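Local atomic coordinates of putative NAD-dependent epimerase/dehydratase (Bacillus halodurans, PDB entry 3E8X), a protein that binds NADP in a Rossmann-type domain and may be an epimerase or dehydratase of the short-chain dehydrogenase/reductase superfamily, its reaction being unknown. Residues 172-177 / 194-199; 180-185 / 220-225. All blocks are in the same frame, centred on the assembly; numbering follows the deposited sequence.

Contact 1. Residues 172-177 / 194-199. With NAP (NADP nicotinamide-adenine-dinucleotide phosphate), chain B.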
ATOM      1  N   PRO A 172     -15.339  -6.230 -14.460  1.00 48.75           N
ATOM      2  CA  PRO A 172     -16.133  -5.000 -14.524  1.00 48.68           C
ATOM      3  C   PRO A 172     -17.557  -5.241 -14.015  1.00 48.93           C
ATOM      4  O   PRO A 172     -18.177  -6.203 -14.429  1.00 48.89           O
ATOM      5  CB  PRO A 172     -16.138  -4.679 -16.028  1.00 48.45           C
ATOM      6  CG  PRO A 172     -14.769  -5.219 -16.510  1.00 48.90           C
ATOM      7  CD  PRO A 172     -14.623  -6.498 -15.734  1.00 48.74           C
ATOM      8  N   LEU A 173     -18.047  -4.413 -13.103  1.00 49.00           N
ATOM      9  CA  LEU A 173     -19.331  -4.658 -12.482  1.00 49.85           C
ATOM     10  C   LEU A 173     -20.454  -4.059 -13.315  1.00 50.41           C
ATOM     11  O   LEU A 173     -20.278  -3.030 -13.963  1.00 51.22           O
ATOM     12  CB  LEU A 173     -19.346  -4.109 -11.043  1.00 50.26           C
ATOM     13  CG  LEU A 173     -18.351  -4.691 -10.044  1.00 50.14           C
ATOM     14  CD1 LEU A 173     -18.372  -3.910  -8.749  1.00 52.14           C
ATOM     15  CD2 LEU A 173     -18.652  -6.181  -9.786  1.00 49.01           C
ATOM     16  N   SER A 174     -21.606  -4.736 -13.333  1.00 50.01           N
ATOM     17  CA  SER A 174     -22.782  -4.226 -13.998  1.00 49.33           C
ATOM     18  C   SER A 174     -23.967  -4.250 -13.037  1.00 48.87           C
ATOM     19  O   SER A 174     -23.936  -4.909 -12.011  1.00 48.32           O
ATOM     20  CB  SER A 174     -23.049  -5.026 -15.301  1.00 49.84           C
ATOM     21  OG  SER A 174     -24.169  -5.867 -15.226  1.00 50.85           O
ATOM     22  N   ASN A 175     -25.007  -3.514 -13.386  1.00 48.53           N
ATOM     23  CA  ASN A 175     -26.248  -3.474 -12.630  1.00 49.08           C
ATOM     24  C   ASN A 175     -27.408  -4.213 -13.285  1.00 48.84           C
ATOM     25  O   ASN A 175     -28.565  -4.016 -12.879  1.00 49.61           O
ATOM     26  CB  ASN A 175     -26.629  -2.027 -12.303  1.00 49.06           C
ATOM     27  CG  ASN A 175     -25.640  -1.394 -11.364  1.00 52.41           C
ATOM     28  OD1 ASN A 175     -25.340  -1.943 -10.274  1.00 55.58           O
ATOM     29  ND2 ASN A 175     -25.087  -0.235 -11.774  1.00 56.24           N
ATOM     30  N   GLU A 176     -27.125  -5.101 -14.243  1.00 48.93           N
ATOM     31  CA  GLU A 176     -28.144  -6.010 -14.760  0.60 48.90           C
ATOM     32  C   GLU A 176     -28.629  -6.971 -13.652  1.00 48.56           C
ATOM     33  O   GLU A 176     -27.955  -7.145 -12.625  1.00 46.81           O
ATOM     34  CB  GLU A 176     -27.589  -6.817 -15.944  0.60 49.13           C
ATOM     35  CG  GLU A 176     -27.031  -5.970 -17.121  0.60 49.95           C
ATOM     36  CD  GLU A 176     -28.067  -5.083 -17.766  0.60 51.79           C
ATOM     37  OE1 GLU A 176     -29.275  -5.436 -17.715  0.60 50.65           O
ATOM     38  OE2 GLU A 176     -27.668  -4.035 -18.338  0.60 55.35           O
ATOM     39  N   GLU A 177     -29.783  -7.590 -13.888  1.00 48.24           N
ATOM     40  CA  GLU A 177     -30.353  -8.590 -12.989  1.00 48.84           C
ATOM     41  C   GLU A 177     -29.462  -9.852 -13.005  1.00 48.34           C
ATOM     42  O   GLU A 177     -28.715 -10.122 -13.965  1.00 47.44           O
ATOM     43  CB  GLU A 177     -31.830  -8.937 -13.366  1.00 49.43           C
ATOM     44  CG  GLU A 177     -32.897  -7.791 -13.294  1.00 51.11           C
ATOM     45  CD  GLU A 177     -32.957  -7.061 -11.923  1.00 54.51           C
ATOM     46  OE1 GLU A 177     -33.217  -7.729 -10.886  1.00 55.82           O
ATOM     47  OE2 GLU A 177     -32.719  -5.821 -11.889  1.00 52.79           O
ATOM     48  N   SER A 194     -18.433  -8.852 -18.313  1.00 48.10           N
ATOM     49  CA  SER A 194     -18.769  -8.187 -17.058  0.60 47.57           C
ATOM     50  C   SER A 194     -19.321  -9.196 -16.065  1.00 47.17           C
ATOM     51  O   SER A 194     -19.513 -10.368 -16.402  1.00 45.84           O
ATOM     52  CB  SER A 194     -19.870  -7.156 -17.327  0.60 47.53           C
ATOM     53  OG  SER A 194     -19.363  -5.858 -17.387  0.60 47.14           O
ATOM     54  N   ILE A 195     -19.626  -8.740 -14.845  1.00 46.72           N
ATOM     55  CA  ILE A 195     -20.404  -9.558 -13.931  1.00 46.67           C
ATOM     56  C   ILE A 195     -21.389  -8.643 -13.199  1.00 47.42           C
ATOM     57  O   ILE A 195     -21.029  -7.536 -12.813  1.00 46.47           O
ATOM     58  CB  ILE A 195     -19.512 -10.411 -12.909  1.00 47.17           C
ATOM     59  CG1 ILE A 195     -20.409 -11.361 -12.069  1.00 45.73           C
ATOM     60  CG2 ILE A 195     -18.555  -9.512 -11.998  1.00 45.12           C
ATOM     61  CD1 ILE A 195     -19.641 -12.466 -11.355  1.00 44.93           C
ATOM     62  N   THR A 196     -22.617  -9.117 -13.007  1.00 47.69           N
ATOM     63  CA  THR A 196     -23.587  -8.331 -12.267  1.00 48.19           C
ATOM     64  C   THR A 196     -23.198  -8.279 -10.778  1.00 49.00           C
ATOM     65  O   THR A 196     -22.624  -9.211 -10.235  1.00 49.26           O
ATOM     66  CB  THR A 196     -25.061  -8.792 -12.455  1.00 47.93           C
ATOM     67  OG1 THR A 196     -25.318 -10.012 -11.750  1.00 47.78           O
ATOM     68  CG2 THR A 196     -25.429  -8.932 -13.932  1.00 44.68           C
ATOM     69  N   ARG A 197     -23.501  -7.171 -10.135  1.00 49.04           N
ATOM     70  CA  ARG A 197     -23.298  -7.066  -8.699  1.00 49.38           C
ATOM     71  C   ARG A 197     -24.114  -8.110  -7.889  1.00 49.41           C
ATOM     72  O   ARG A 197     -23.674  -8.553  -6.810  1.00 49.59           O
ATOM     73  CB  ARG A 197     -23.610  -5.644  -8.249  1.00 48.96           C
ATOM     74  CG  ARG A 197     -22.604  -4.619  -8.700  1.00 50.12           C
ATOM     75  CD  ARG A 197     -22.931  -3.226  -8.138  1.00 50.05           C
ATOM     76  NE  ARG A 197     -21.839  -2.283  -8.352  1.00 49.16           N
ATOM     77  CZ  ARG A 197     -21.618  -1.647  -9.488  1.00 50.01           C
ATOM     78  NH1 ARG A 197     -22.435  -1.780 -10.518  1.00 51.63           N
ATOM     79  NH2 ARG A 197     -20.586  -0.838  -9.583  1.00 50.92           N
ATOM     80  N   HIS A 198     -25.307  -8.454  -8.381  1.00 48.83           N
ATOM     81  CA  HIS A 198     -26.148  -9.491  -7.776  1.00 48.66           C
ATOM     82  C   HIS A 198     -25.376 -10.816  -7.709  1.00 47.36           C
ATOM     83  O   HIS A 198     -25.367 -11.484  -6.698  1.00 46.92           O
ATOM     84  CB  HIS A 198     -27.425  -9.756  -8.575  1.00 48.45           C
ATOM     85  CG  HIS A 198     -28.547  -8.821  -8.294  1.00 49.64           C
ATOM     86  ND1 HIS A 198     -29.239  -8.828  -7.101  1.00 49.16           N
ATOM     87  CD2 HIS A 198     -29.134  -7.869  -9.072  1.00 52.45           C
ATOM     88  CE1 HIS A 198     -30.182  -7.896  -7.144  1.00 51.53           C
ATOM     89  NE2 HIS A 198     -30.156  -7.314  -8.334  1.00 48.66           N
ATOM     90  N   ASP A 199     -24.732 -11.161  -8.810  1.00 47.78           N
ATOM     91  CA  ASP A 199     -24.064 -12.418  -8.953  1.00 47.98           C
ATOM     92  C   ASP A 199     -22.788 -12.481  -8.133  1.00 48.96           C
ATOM     93  O   ASP A 199     -22.484 -13.530  -7.592  1.00 50.59           O
ATOM     94  CB  ASP A 199     -23.827 -12.750 -10.437  1.00 48.30           C
ATOM     95  CG  ASP A 199     -25.104 -13.126 -11.187  1.00 47.49           C
ATOM     96  OD1 ASP A 199     -25.930 -13.894 -10.612  1.00 44.92           O
ATOM     97  OD2 ASP A 199     -25.250 -12.676 -12.378  1.00 44.36           O
TER
HETATM   98  PA  NAP B 500     -19.990   0.821  -3.604  0.60 55.92           P
HETATM   99  O1A NAP B 500     -19.162   2.091  -3.826  0.60 54.50           O
HETATM  100  O2A NAP B 500     -21.453   0.801  -3.991  0.60 54.76           O
HETATM  101  O5B NAP B 500     -19.755   0.398  -2.058  0.60 57.97           O
HETATM  102  C5B NAP B 500     -18.752   0.989  -1.212  0.60 57.19           C
HETATM  103  C4B NAP B 500     -19.218   1.176   0.231  0.60 56.20           C
HETATM  104  O4B NAP B 500     -18.057   1.534   1.001  0.60 55.38           O
HETATM  105  C3B NAP B 500     -20.262   2.299   0.459  0.60 56.44           C
HETATM  106  O3B NAP B 500     -21.486   1.850   1.068  0.60 55.22           O
HETATM  107  C2B NAP B 500     -19.582   3.267   1.413  0.60 56.76           C
HETATM  108  O2B NAP B 500     -20.424   3.885   2.418  0.60 56.73           O
HETATM  109  C1B NAP B 500     -18.531   2.354   2.064  0.60 57.36           C
HETATM  110  N9A NAP B 500     -17.493   3.180   2.733  0.60 57.64           N
HETATM  111  C8A NAP B 500     -16.810   4.202   2.194  0.60 57.60           C
HETATM  112  N7A NAP B 500     -15.999   4.725   3.135  0.60 57.19           N
HETATM  113  C5A NAP B 500     -16.182   4.013   4.265  0.60 57.69           C
HETATM  114  C6A NAP B 500     -15.638   4.075   5.552  0.60 57.58           C
HETATM  115  N6A NAP B 500     -14.707   5.005   5.850  0.60 57.72           N
HETATM  116  N1A NAP B 500     -16.052   3.222   6.518  0.60 57.44           N
HETATM  117  C2A NAP B 500     -16.978   2.305   6.232  0.60 57.28           C
HETATM  118  N3A NAP B 500     -17.528   2.214   5.004  0.60 57.93           N
HETATM  119  C4A NAP B 500     -17.142   3.053   4.006  0.60 57.71           C
HETATM  120  O3  NAP B 500     -19.241  -0.379  -4.427  0.60 57.07           O
HETATM  121  PN  NAP B 500     -19.896  -1.730  -5.069  0.60 54.77           P
HETATM  122  O1N NAP B 500     -20.343  -1.368  -6.459  0.60 56.46           O
HETATM  123  O2N NAP B 500     -20.752  -2.342  -3.983  0.60 51.55           O
HETATM  124  O5D NAP B 500     -18.638  -2.672  -5.395  0.60 53.03           O
HETATM  125  C5D NAP B 500     -17.984  -3.406  -4.367  0.60 54.57           C
HETATM  126  C4D NAP B 500     -16.492  -3.346  -4.639  0.60 54.59           C
HETATM  127  O4D NAP B 500     -16.159  -3.975  -5.877  0.60 53.96           O
HETATM  128  C3D NAP B 500     -16.002  -1.910  -4.755  0.60 54.57           C
HETATM  129  O3D NAP B 500     -15.729  -1.405  -3.439  0.60 54.90           O
HETATM  130  C2D NAP B 500     -14.826  -1.999  -5.733  0.60 53.47           C
HETATM  131  O2D NAP B 500     -13.570  -1.888  -5.099  0.60 45.51           O
HETATM  132  C1D NAP B 500     -14.940  -3.400  -6.379  0.60 54.44           C
HETATM  133  N1N NAP B 500     -14.913  -3.441  -7.874  0.60 54.50           N
HETATM  134  C2N NAP B 500     -15.604  -2.563  -8.641  0.60 55.26           C
HETATM  135  C3N NAP B 500     -15.558  -2.658 -10.049  0.60 54.63           C
HETATM  136  C7N NAP B 500     -16.339  -1.729 -10.952  0.60 54.32           C
HETATM  137  O7N NAP B 500     -16.527  -2.068 -12.135  0.60 49.75           O
HETATM  138  N7N NAP B 500     -16.853  -0.603 -10.430  0.60 53.88           N
HETATM  139  C4N NAP B 500     -14.794  -3.665 -10.643  0.60 55.03           C
HETATM  140  C5N NAP B 500     -14.103  -4.552  -9.834  0.60 54.50           C
HETATM  141  C6N NAP B 500     -14.187  -4.414  -8.459  0.60 53.48           C
HETATM  142  P2B NAP B 500     -21.587   4.999   2.122  0.60 55.25           P
HETATM  143  O1X NAP B 500     -22.841   4.223   1.821  0.60 53.94           O
HETATM  144  O2X NAP B 500     -21.691   5.772   3.434  0.60 56.56           O
HETATM  145  O3X NAP B 500     -21.063   5.751   0.916  0.60 54.50           O
HETATM  146  O   HOH W   1     -22.006  -0.472 -13.178  1.00 56.76           O
HETATM  147  O   HOH W   2     -26.463  -6.376 -10.456  1.00 37.19           O
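The nicotinamide and diphosphate end of the NADP pocket is built where L173 and R197 meet. CB of L173 lies over one face of the R197 guanidinium, 3.7 Å from CZ, while CG of L173 packs on the nicotinamide, 3.5 Å from C3N of NAP. The backbone N of L173 donates almost straight to the carboxamide O7N (3.0 Å, 174°), which probably limits the rotation of that group. R197 runs extended from CG to NE (chi2 -176°, chi3 169°), a reach that brings NE to 2.6 Å from the phosphate oxygen O1N; NH2 adds a weak bond to the same oxygen. NH1 is held by OD1 of N175 at 2.9 Å, well above the amide's carbonyl plane, and by a water that also donates to L173 O. Short parallel pairing sets this geometry: I195 N donates to P172 O, S174 N to I195 O, and R197 N to S174 O. Where strand gives way to helix, T196 is the N-cap, its OG1 accepting from D199 N (3.2 Å) and donating to D199 OD2. A strand-end backbone N-H bonded to the carboxamide, beside a helix-start arginine on the diphosphate, fits the cofactor site of a Rossmann-fold protein of the atypical short-chain dehydrogenase/reductase type.

Contact 2. Residues 180-185 / 220-225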
ATOM      1  N   GLY A 180     -27.246 -15.846 -12.328  1.00 48.04           N
ATOM      2  CA  GLY A 180     -26.979 -17.026 -11.512  1.00 47.81           C
ATOM      3  C   GLY A 180     -25.864 -17.904 -12.058  1.00 48.13           C
ATOM      4  O   GLY A 180     -25.642 -19.002 -11.521  1.00 48.39           O
ATOM      5  N   LYS A 181     -25.188 -17.451 -13.126  1.00 47.47           N
ATOM      6  CA  LYS A 181     -24.249 -18.285 -13.894  1.00 48.04           C
ATOM      7  C   LYS A 181     -22.987 -17.477 -14.130  1.00 48.06           C
ATOM      8  O   LYS A 181     -23.046 -16.297 -14.523  1.00 48.11           O
ATOM      9  CB  LYS A 181     -24.833 -18.772 -15.227  1.00 48.12           C
ATOM     10  CG  LYS A 181     -26.031 -19.749 -15.134  1.00 49.47           C
ATOM     11  CD  LYS A 181     -26.595 -20.145 -16.537  1.00 49.62           C
ATOM     12  CE  LYS A 181     -27.674 -21.264 -16.438  1.00 52.85           C
ATOM     13  NZ  LYS A 181     -28.066 -22.033 -17.726  1.00 54.82           N
ATOM     14  N   VAL A 182     -21.847 -18.114 -13.835  1.00 48.01           N
ATOM     15  CA  VAL A 182     -20.542 -17.465 -13.844  1.00 47.58           C
ATOM     16  C   VAL A 182     -19.476 -18.337 -14.550  1.00 48.43           C
ATOM     17  O   VAL A 182     -19.755 -19.485 -14.956  1.00 47.61           O
ATOM     18  CB  VAL A 182     -20.082 -17.031 -12.414  1.00 47.80           C
ATOM     19  CG1 VAL A 182     -21.077 -16.013 -11.751  1.00 44.74           C
ATOM     20  CG2 VAL A 182     -19.815 -18.241 -11.458  1.00 46.23           C
ATOM     21  N   THR A 183     -18.285 -17.750 -14.739  1.00 48.77           N
ATOM     22  CA  THR A 183     -17.067 -18.478 -15.108  1.00 49.21           C
ATOM     23  C   THR A 183     -15.994 -18.021 -14.127  1.00 48.18           C
ATOM     24  O   THR A 183     -15.938 -16.841 -13.782  1.00 47.62           O
ATOM     25  CB  THR A 183     -16.509 -18.122 -16.530  1.00 49.33           C
ATOM     26  OG1 THR A 183     -17.577 -18.009 -17.437  1.00 54.43           O
ATOM     27  CG2 THR A 183     -15.574 -19.232 -17.050  1.00 48.50           C
ATOM     28  N   VAL A 184     -15.107 -18.929 -13.731  1.00 48.17           N
ATOM     29  CA  VAL A 184     -13.983 -18.573 -12.856  1.00 48.10           C
ATOM     30  C   VAL A 184     -12.637 -18.995 -13.486  1.00 48.39           C
ATOM     31  O   VAL A 184     -12.597 -19.836 -14.379  1.00 48.46           O
ATOM     32  CB  VAL A 184     -14.141 -19.202 -11.450  1.00 48.57           C
ATOM     33  CG1 VAL A 184     -15.362 -18.601 -10.689  1.00 46.76           C
ATOM     34  CG2 VAL A 184     -14.219 -20.767 -11.571  1.00 49.00           C
ATOM     35  N   SER A 185     -11.547 -18.380 -13.005  1.00 48.74           N
ATOM     36  CA  SER A 185     -10.180 -18.691 -13.381  1.00 48.36           C
ATOM     37  C   SER A 185      -9.261 -18.174 -12.283  1.00 49.28           C
ATOM     38  O   SER A 185      -9.603 -17.200 -11.591  1.00 49.60           O
ATOM     39  CB  SER A 185      -9.818 -18.002 -14.685  1.00 48.53           C
ATOM     40  OG  SER A 185      -8.475 -18.266 -15.038  1.00 48.83           O
ATOM     41  N   VAL A 220     -13.738 -13.791 -11.373  1.00 48.26           N
ATOM     42  CA  VAL A 220     -15.108 -14.234 -11.662  1.00 47.60           C
ATOM     43  C   VAL A 220     -15.822 -13.281 -12.617  1.00 48.68           C
ATOM     44  O   VAL A 220     -15.823 -12.062 -12.395  1.00 48.71           O
ATOM     45  CB  VAL A 220     -15.918 -14.559 -10.349  1.00 47.60           C
ATOM     46  CG1 VAL A 220     -16.094 -13.341  -9.413  1.00 44.03           C
ATOM     47  CG2 VAL A 220     -17.240 -15.297 -10.713  1.00 46.42           C
ATOM     48  N   LEU A 221     -16.355 -13.858 -13.721  1.00 48.70           N
ATOM     49  CA  LEU A 221     -17.164 -13.166 -14.718  1.00 48.39           C
ATOM     50  C   LEU A 221     -18.536 -13.826 -14.806  1.00 48.56           C
ATOM     51  O   LEU A 221     -18.732 -14.932 -14.294  1.00 47.29           O
ATOM     52  CB  LEU A 221     -16.463 -13.210 -16.095  1.00 48.71           C
ATOM     53  CG  LEU A 221     -15.018 -12.636 -16.147  1.00 49.02           C
ATOM     54  CD1 LEU A 221     -14.360 -12.821 -17.511  1.00 46.11           C
ATOM     55  CD2 LEU A 221     -14.983 -11.166 -15.697  1.00 45.37           C
ATOM     56  N   ASN A 222     -19.521 -13.165 -15.431  1.00 48.74           N
ATOM     57  CA  ASN A 222     -20.739 -13.912 -15.809  1.00 48.53           C
ATOM     58  C   ASN A 222     -20.333 -14.863 -16.912  1.00 48.20           C
ATOM     59  O   ASN A 222     -19.430 -14.589 -17.685  1.00 48.55           O
ATOM     60  CB  ASN A 222     -21.934 -13.027 -16.255  1.00 48.19           C
ATOM     61  CG  ASN A 222     -22.773 -12.478 -15.070  1.00 48.30           C
ATOM     62  OD1 ASN A 222     -22.906 -11.277 -14.952  1.00 49.62           O
ATOM     63  ND2 ASN A 222     -23.362 -13.360 -14.226  1.00 45.50           N
ATOM     64  N   GLY A 223     -21.023 -15.986 -16.971  1.00 49.01           N
ATOM     65  CA  GLY A 223     -20.704 -17.085 -17.890  1.00 48.91           C
ATOM     66  C   GLY A 223     -21.849 -18.094 -17.897  1.00 48.80           C
ATOM     67  O   GLY A 223     -23.029 -17.707 -17.781  1.00 50.53           O
ATOM     68  N   ASP A 224     -21.513 -19.373 -17.940  1.00 48.21           N
ATOM     69  CA  ASP A 224     -22.503 -20.404 -18.188  1.00 48.11           C
ATOM     70  C   ASP A 224     -22.706 -21.442 -17.098  1.00 47.63           C
ATOM     71  O   ASP A 224     -23.594 -22.274 -17.202  1.00 46.62           O
ATOM     72  CB  ASP A 224     -22.132 -21.092 -19.485  1.00 48.24           C
ATOM     73  CG  ASP A 224     -22.367 -20.192 -20.698  1.00 50.61           C
ATOM     74  OD1 ASP A 224     -23.305 -19.338 -20.670  1.00 53.12           O
ATOM     75  OD2 ASP A 224     -21.612 -20.326 -21.686  1.00 54.16           O
ATOM     76  N   THR A 225     -21.900 -21.401 -16.053  1.00 46.54           N
ATOM     77  CA  THR A 225     -21.932 -22.424 -15.058  1.00 47.16           C
ATOM     78  C   THR A 225     -22.686 -21.901 -13.833  1.00 47.23           C
ATOM     79  O   THR A 225     -22.383 -20.834 -13.317  1.00 47.63           O
ATOM     80  CB  THR A 225     -20.523 -22.843 -14.635  1.00 46.90           C
ATOM     81  OG1 THR A 225     -19.725 -23.087 -15.791  1.00 46.31           O
ATOM     82  CG2 THR A 225     -20.554 -24.061 -13.721  1.00 46.57           C
TER
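K181 O and the N222 amide meet at one end of an antiparallel ladder whose strand axes, 181-185 and 220-223, run 138° apart and approach to 3.6 Å. Backbone bonds carry most of it. T183 and L221 form a hydrogen-bonded pair, T183 N donating to L221 O at 2.9 Å and L221 N to T183 O. V182 is paired twice: with N222 as a non-hydrogen-bonded pair, and with T225 as a hydrogen-bonded one, V182 N donating to T225 O at 2.8 Å and T225 N returning a bond to V182 O. Segment 220-225 turns a corner at D224 and T225, yet pairing with V182 continues.

K181 O takes one side-chain and one backbone donor. N222 ND2 donates to it at 3.0 Å, nearly straight (176°) and in its own amide plane. G223 N reaches the same oxygen from the opposite face of the carbonyl plane, and the two donors grip it from both faces. CG of N222 stands beside its backbone N (chi1 -83°), which swings the amide back to K181 although CB leads away. ND2 also bonds D199, and OD1 accepts from T196 N. With an alanine in place of N222, K181 O would probably keep G223 N alone of these two donors, and D199 and T196 N would lose their amide partner.

Apolar contact is made chiefly by V220 CG2, which lies 3.7 Å from V182 CB and 3.8 Å from V184 CG1; I195 and V230 extend this valine patch. At the corner, G223 CA sits 3.3 Å from T183 OG1, and a side chain on G223 would clash with that hydroxyl. The chemistry implies a junction fixed by backbone pairing, with one buried amide tying the ladder to the start of helix 197-207.

In the fold
Contacts 1 and 2 lie with centres 11 Å apart on the same side of the chain's centre, and their segments alternate along the sequence: 172-177, 180-185, 194-199, 220-225. Both belong to one mixed sheet, in which strand 164-174 pairs in parallel with 195-196 and with 216-223, and 181-185 runs antiparallel to 216-223. They touch directly: D199 OD2 is 2.7 Å from N222 ND2, and D199 OD1 is 2.9 Å from G180 N, both probable hydrogen bonds. The residue closing the helix cap in contact 1 therefore also meets both segments of contact 2, linking the cofactor-facing end of strand 164-174 and the start of helix 197-207 to the antiparallel pair 181-185 and 216-223.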